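Local coordinates for cell division control protein 73 (Saccharomyces cerevisiae, PDB 3V46) that serves as a subunit of the PAF1 complex in RNA polymerase II transcription, its C-terminal Ras-like domain promoting association of that complex with chromatin, at residues A[14-19]-A[76-81]; A[114-119]-A[157-162]. All coordinates share one frame; numbering follows the deposited sequence.

Contact 1. Residues A[14-19]-A[76-81]; sequences DPIILI and TRMFTK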
loop_
_atom_site.group_PDB
_atom_site.type_symbol
_atom_site.label_atom_id
_atom_site.label_comp_id
_atom_site.label_asym_id
_atom_site.label_seq_id
_atom_site.Cartn_x
_atom_site.Cartn_y
_atom_site.Cartn_z
ATOM N N ASP A 14 -8.749 -2.976 13.068
ATOM C CA ASP A 14 -8.281 -2.065 12.025
ATOM C C ASP A 14 -7.459 -2.801 10.972
ATOM O O ASP A 14 -6.517 -3.533 11.288
ATOM C CB ASP A 14 -7.467 -0.911 12.609
ATOM C CG ASP A 14 -8.315 0.049 13.429
ATOM O OD1 ASP A 14 -9.551 0.079 13.243
ATOM O OD2 ASP A 14 -7.741 0.792 14.248
ATOM N N PRO A 15 -7.817 -2.612 9.701
ATOM C CA PRO A 15 -7.022 -3.252 8.651
ATOM C C PRO A 15 -5.624 -2.638 8.523
ATOM O O PRO A 15 -5.376 -1.483 8.898
ATOM C CB PRO A 15 -7.848 -3.000 7.386
ATOM C CG PRO A 15 -8.656 -1.791 7.694
ATOM C CD PRO A 15 -8.944 -1.842 9.158
ATOM N N ILE A 16 -4.720 -3.422 7.955
ATOM C CA ILE A 16 -3.322 -3.055 7.871
ATOM C C ILE A 16 -2.862 -2.981 6.420
ATOM O O ILE A 16 -3.213 -3.833 5.600
ATOM C CB ILE A 16 -2.458 -4.083 8.617
ATOM C CG1 ILE A 16 -2.889 -4.149 10.090
ATOM C CG2 ILE A 16 -0.992 -3.739 8.499
ATOM C CD1 ILE A 16 -2.304 -5.314 10.874
ATOM N N ILE A 17 -2.079 -1.950 6.114
ATOM C CA ILE A 17 -1.421 -1.807 4.827
ATOM C C ILE A 17 0.075 -1.879 5.069
ATOM O O ILE A 17 0.608 -1.166 5.917
ATOM C CB ILE A 17 -1.767 -0.467 4.152
ATOM C CG1 ILE A 17 -3.275 -0.366 3.887
ATOM C CG2 ILE A 17 -1.010 -0.332 2.831
ATOM C CD1 ILE A 17 -3.756 0.980 3.293
ATOM N N LEU A 18 0.760 -2.753 4.347
ATOM C CA LEU A 18 2.211 -2.863 4.482
ATOM C C LEU A 18 2.885 -2.059 3.388
ATOM O O LEU A 18 2.612 -2.262 2.214
ATOM C CB LEU A 18 2.657 -4.311 4.362
ATOM C CG LEU A 18 2.045 -5.305 5.328
ATOM C CD1 LEU A 18 2.657 -6.682 5.104
ATOM C CD2 LEU A 18 2.276 -4.838 6.736
ATOM N N ILE A 19 3.788 -1.172 3.790
ATOM C CA ILE A 19 4.541 -0.348 2.858
ATOM C C ILE A 19 5.994 -0.267 3.319
ATOM O O ILE A 19 6.468 0.782 3.768
ATOM C CB ILE A 19 3.896 1.049 2.683
ATOM C CG1 ILE A 19 4.593 1.825 1.559
ATOM C CG2 ILE A 19 3.896 1.829 4.007
ATOM C CD1 ILE A 19 3.846 3.052 1.107
ATOM N N THR A 76 7.228 -5.276 10.146
ATOM C CA THR A 76 6.289 -6.266 10.666
ATOM C C THR A 76 6.488 -6.553 12.149
ATOM O O THR A 76 6.123 -7.629 12.625
ATOM C CB THR A 76 6.373 -7.592 9.881
ATOM O OG1 THR A 76 7.705 -8.105 9.943
ATOM C CG2 THR A 76 5.980 -7.386 8.419
ATOM N N ARG A 77 7.050 -5.594 12.882
ATOM C CA ARG A 77 7.287 -5.782 14.312
ATOM C C ARG A 77 5.985 -5.938 15.112
ATOM O O ARG A 77 5.970 -6.579 16.159
ATOM C CB ARG A 77 8.113 -4.619 14.875
ATOM C CG ARG A 77 9.493 -4.474 14.237
ATOM C CD ARG A 77 10.355 -3.426 14.952
ATOM N NE ARG A 77 9.758 -2.089 14.904
ATOM C CZ ARG A 77 9.930 -1.225 13.904
ATOM N NH1 ARG A 77 9.344 -0.036 13.941
ATOM N NH2 ARG A 77 10.688 -1.551 12.865
ATOM N N MET A 78 4.898 -5.354 14.621
ATOM C CA MET A 78 3.617 -5.392 15.324
ATOM C C MET A 78 2.964 -6.766 15.251
ATOM O O MET A 78 1.981 -7.016 15.939
ATOM C CB MET A 78 2.644 -4.359 14.742
ATOM C CG MET A 78 2.048 -4.743 13.385
ATOM S SD MET A 78 0.777 -3.590 12.820
ATOM C CE MET A 78 -0.620 -4.063 13.835
ATOM N N PHE A 79 3.504 -7.645 14.414
ATOM C CA PHE A 79 2.860 -8.921 14.123
ATOM C C PHE A 79 3.287 -9.979 15.127
ATOM O O PHE A 79 4.003 -10.921 14.795
ATOM C CB PHE A 79 3.181 -9.357 12.694
ATOM C CG PHE A 79 2.518 -8.508 11.647
ATOM C CD1 PHE A 79 3.060 -7.298 11.270
ATOM C CD2 PHE A 79 1.345 -8.921 11.050
ATOM C CE1 PHE A 79 2.440 -6.522 10.310
ATOM C CE2 PHE A 79 0.731 -8.151 10.099
ATOM C CZ PHE A 79 1.279 -6.951 9.733
ATOM N N THR A 80 2.816 -9.815 16.356
ATOM C CA THR A 80 3.226 -10.671 17.464
ATOM C C THR A 80 2.326 -11.891 17.601
ATOM O O THR A 80 2.617 -12.810 18.374
ATOM C CB THR A 80 3.244 -9.877 18.772
ATOM O OG1 THR A 80 1.986 -9.214 18.954
ATOM C CG2 THR A 80 4.346 -8.837 18.726
ATOM N N LYS A 81 1.226 -11.900 16.858
ATOM C CA LYS A 81 0.389 -13.090 16.746
ATOM C C LYS A 81 -0.013 -13.247 15.291
ATOM O O LYS A 81 -0.207 -12.260 14.596
ATOM C CB LYS A 81 -0.841 -12.988 17.644
ATOM C CG LYS A 81 -1.618 -11.693 17.510
ATOM C CD LYS A 81 -2.759 -11.623 18.515
ATOM C CE LYS A 81 -2.255 -11.721 19.948
ATOM N NZ LYS A 81 -3.362 -11.659 20.949
#
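In the Ras-like fold of this C-terminal domain, strand 16-18 runs parallel to both its neighbours, 68-73 and 88-92, and the loop joining those two strands folds back over one face of it. That loop carries a type I beta turn from Thr76 to Phe79, closed by the bond from Phe79 N to Thr76 O (3.2 Å), and the turn delivers Met78 and Phe79 onto Ile16 and Leu18. The strand gives up two residues on the same face, both with side chains directed at the loop, and the join is purely apolar. Ile16 and Met78 meet tip to tip, CD1 of Ile16 lying 3.6 Å from CE of Met78. With CG between the backbone N and the carbonyl carbon (chi1 75°), the methionine runs out extended at chi2, and a bend at chi3 (-76°) turns its methyl onto the isoleucine. Phe79 is the centre of an inverse gamma turn, and its ring also stacks with Trp85. Both strand methyls come obliquely to the Phe79 ring, whose CZ is 4.1 Å from CD1 of Ile16 and 3.8 Å from CD2 of Leu18.

Contact 2. Residues A[114-119]-A[157-162]; sequences RCKGYY and WHSLEK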
loop_
_atom_site.group_PDB
_atom_site.type_symbol
_atom_site.label_atom_id
_atom_site.label_comp_id
_atom_site.label_asym_id
_atom_site.label_seq_id
_atom_site.Cartn_x
_atom_site.Cartn_y
_atom_site.Cartn_z
ATOM N N ARG A 114 -4.168 -13.793 -1.935
ATOM C CA ARG A 114 -5.036 -13.523 -0.800
ATOM C C ARG A 114 -4.903 -12.122 -0.203
ATOM O O ARG A 114 -5.748 -11.732 0.606
ATOM C CB ARG A 114 -4.835 -14.588 0.277
ATOM C CG ARG A 114 -3.449 -14.642 0.860
ATOM C CD ARG A 114 -3.338 -15.827 1.804
ATOM N NE ARG A 114 -4.297 -15.709 2.895
ATOM C CZ ARG A 114 -4.892 -16.732 3.501
ATOM N NH1 ARG A 114 -4.636 -17.982 3.138
ATOM N NH2 ARG A 114 -5.745 -16.495 4.484
ATOM N N CYS A 115 -3.868 -11.373 -0.604
ATOM C CA CYS A 115 -3.700 -9.976 -0.203
ATOM C C CYS A 115 -3.512 -9.161 -1.475
ATOM O O CYS A 115 -2.775 -9.557 -2.374
ATOM C CB CYS A 115 -2.467 -9.741 0.702
ATOM S SG CYS A 115 -2.402 -10.635 2.295
ATOM N N LYS A 116 -4.161 -8.012 -1.541
ATOM C CA LYS A 116 -4.038 -7.126 -2.685
ATOM C C LYS A 116 -2.668 -6.468 -2.722
ATOM O O LYS A 116 -2.238 -5.854 -1.753
ATOM C CB LYS A 116 -5.132 -6.065 -2.611
ATOM C CG LYS A 116 -5.030 -5.012 -3.664
ATOM C CD LYS A 116 -5.673 -5.467 -4.925
ATOM C CE LYS A 116 -5.659 -4.372 -5.970
ATOM N NZ LYS A 116 -6.198 -4.874 -7.246
ATOM N N GLY A 117 -1.974 -6.617 -3.844
ATOM C CA GLY A 117 -0.679 -6.001 -4.037
ATOM C C GLY A 117 -0.703 -4.842 -5.024
ATOM O O GLY A 117 -1.483 -4.835 -5.984
ATOM N N TYR A 118 0.170 -3.871 -4.774
ATOM C CA TYR A 118 0.356 -2.707 -5.633
ATOM C C TYR A 118 1.837 -2.512 -5.896
ATOM O O TYR A 118 2.671 -2.793 -5.032
ATOM C CB TYR A 118 -0.179 -1.431 -4.967
ATOM C CG TYR A 118 -1.668 -1.427 -4.744
ATOM C CD1 TYR A 118 -2.211 -1.916 -3.565
ATOM C CD2 TYR A 118 -2.533 -0.946 -5.711
ATOM C CE1 TYR A 118 -3.553 -1.916 -3.349
ATOM C CE2 TYR A 118 -3.903 -0.943 -5.499
ATOM C CZ TYR A 118 -4.398 -1.429 -4.311
ATOM O OH TYR A 118 -5.753 -1.443 -4.080
ATOM N N TYR A 119 2.153 -2.039 -7.096
ATOM C CA TYR A 119 3.501 -1.640 -7.447
ATOM C C TYR A 119 3.423 -0.259 -8.102
ATOM O O TYR A 119 2.932 -0.119 -9.214
ATOM C CB TYR A 119 4.159 -2.643 -8.405
ATOM C CG TYR A 119 5.552 -2.233 -8.818
ATOM C CD1 TYR A 119 6.630 -2.406 -7.959
ATOM C CD2 TYR A 119 5.794 -1.678 -10.066
ATOM C CE1 TYR A 119 7.902 -2.031 -8.318
ATOM C CE2 TYR A 119 7.069 -1.309 -10.444
ATOM C CZ TYR A 119 8.118 -1.482 -9.564
ATOM O OH TYR A 119 9.390 -1.126 -9.933
ATOM N N TRP A 157 -8.207 4.595 -4.007
ATOM C CA TRP A 157 -9.173 4.367 -2.945
ATOM C C TRP A 157 -10.334 3.507 -3.416
ATOM O O TRP A 157 -10.840 2.695 -2.646
ATOM C CB TRP A 157 -9.683 5.686 -2.373
ATOM C CG TRP A 157 -8.758 6.359 -1.409
ATOM C CD1 TRP A 157 -8.220 7.602 -1.534
ATOM C CD2 TRP A 157 -8.287 5.843 -0.159
ATOM N NE1 TRP A 157 -7.455 7.901 -0.435
ATOM C CE2 TRP A 157 -7.484 6.840 0.427
ATOM C CE3 TRP A 157 -8.486 4.647 0.534
ATOM C CZ2 TRP A 157 -6.863 6.669 1.662
ATOM C CZ3 TRP A 157 -7.873 4.481 1.762
ATOM C CH2 TRP A 157 -7.075 5.488 2.316
ATOM N N HIS A 158 -10.769 3.688 -4.665
ATOM C CA HIS A 158 -11.826 2.859 -5.240
ATOM C C HIS A 158 -11.375 1.398 -5.315
ATOM O O HIS A 158 -12.135 0.490 -4.981
ATOM C CB HIS A 158 -12.226 3.403 -6.626
ATOM C CG HIS A 158 -13.074 2.475 -7.438
ATOM N ND1 HIS A 158 -14.451 2.485 -7.386
ATOM C CD2 HIS A 158 -12.739 1.523 -8.342
ATOM C CE1 HIS A 158 -14.929 1.573 -8.214
ATOM N NE2 HIS A 158 -13.911 0.977 -8.809
ATOM N N SER A 159 -10.123 1.187 -5.728
ATOM C CA SER A 159 -9.529 -0.143 -5.832
ATOM C C SER A 159 -9.496 -0.805 -4.466
ATOM O O SER A 159 -9.842 -1.976 -4.311
ATOM C CB SER A 159 -8.105 -0.041 -6.397
ATOM O OG SER A 159 -7.439 -1.289 -6.360
ATOM N N LEU A 160 -9.095 -0.041 -3.457
ATOM C CA LEU A 160 -9.003 -0.585 -2.113
ATOM C C LEU A 160 -10.399 -0.825 -1.513
ATOM O O LEU A 160 -10.623 -1.812 -0.825
ATOM C CB LEU A 160 -8.177 0.350 -1.236
ATOM C CG LEU A 160 -7.868 -0.170 0.161
ATOM C CD1 LEU A 160 -7.179 -1.532 0.110
ATOM C CD2 LEU A 160 -7.010 0.834 0.904
ATOM N N GLU A 161 -11.346 0.064 -1.800
ATOM C CA GLU A 161 -12.719 -0.102 -1.336
ATOM C C GLU A 161 -13.291 -1.431 -1.822
ATOM O O GLU A 161 -13.906 -2.169 -1.058
ATOM C CB GLU A 161 -13.584 1.056 -1.840
ATOM C CG GLU A 161 -15.013 1.019 -1.381
ATOM C CD GLU A 161 -15.809 2.169 -1.943
ATOM O OE1 GLU A 161 -15.729 2.409 -3.169
ATOM O OE2 GLU A 161 -16.498 2.846 -1.162
ATOM N N LYS A 162 -13.072 -1.726 -3.098
ATOM C CA LYS A 162 -13.540 -2.957 -3.718
ATOM C C LYS A 162 -12.925 -4.163 -3.019
ATOM O O LYS A 162 -13.600 -5.171 -2.753
ATOM C CB LYS A 162 -13.141 -2.936 -5.191
ATOM C CG LYS A 162 -13.543 -4.152 -6.003
ATOM C CD LYS A 162 -13.139 -3.977 -7.468
ATOM C CE LYS A 162 -13.495 -2.579 -7.986
ATOM N NZ LYS A 162 -13.049 -2.359 -9.392
#
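Ser159, packed against Tyr118 and Lys116, is the first residue of 157-162 to touch the strand; Trp157, two residues earlier, has its CB directed away from 114-119. The serine OG stands anti to the backbone N (chi1 173°), which carries it out toward the phenol. There OG and Tyr118 OH share a hydrogen bond of 2.8 Å, either hydroxyl being a possible donor, with OG at the edge of the tyrosine ring and near its plane. Lys116 reaches the same serine oxygen: its chain, bent at chi2 (84°), brings CE to 3.6 Å from Ser159 OG, while its ammonium group is engaged in a salt bridge with Glu137. OE2 of Glu137, the oxygen of that salt bridge, also makes a weak hydrogen bond with Ser159 OG, so strand 136-141 contributes to the polar cluster. This is the helix-on-sheet packing of an alpha/beta Ras-like fold: the segment axes of strand 116-119 and helix 157-162 run nearly antiparallel, at 163°, and approach to 10.5 Å. Leu160, next along the helix, has a looser part in the contact, its CB lying 4.1 Å from Tyr118 OH, and its side chain also packs on Ala90 of strand 88-92. Glu161 then turns to a different part of the domain, where its OE2 accepts a hydrogen bond from Arg63 N.

The pair illustrates how one sheet can be covered by different means. Contact 1 is partly buried and lies toward the periphery, about 12 Å from the centre of the chain to its own centre, where a loop without regular structure closes over a strand; contact 2 is buried, at about 8 Å, and uses a long helix. Their chemistry differs, and not as burial alone would suggest: aliphatic, thioether and phenyl groups in contact 1, a hydroxyl pair in contact 2, with Glu137 outside both segments pairing with its lysine. Both rest on the same mixed sheet, with strand 88-92 between strands 16-18 and 116-122. Although their centres are about 16 Å apart, their segments touch where Ile17 CD1, from the residue between Ile16 and Leu18, meets Leu160 CD2 at 4.0 Å.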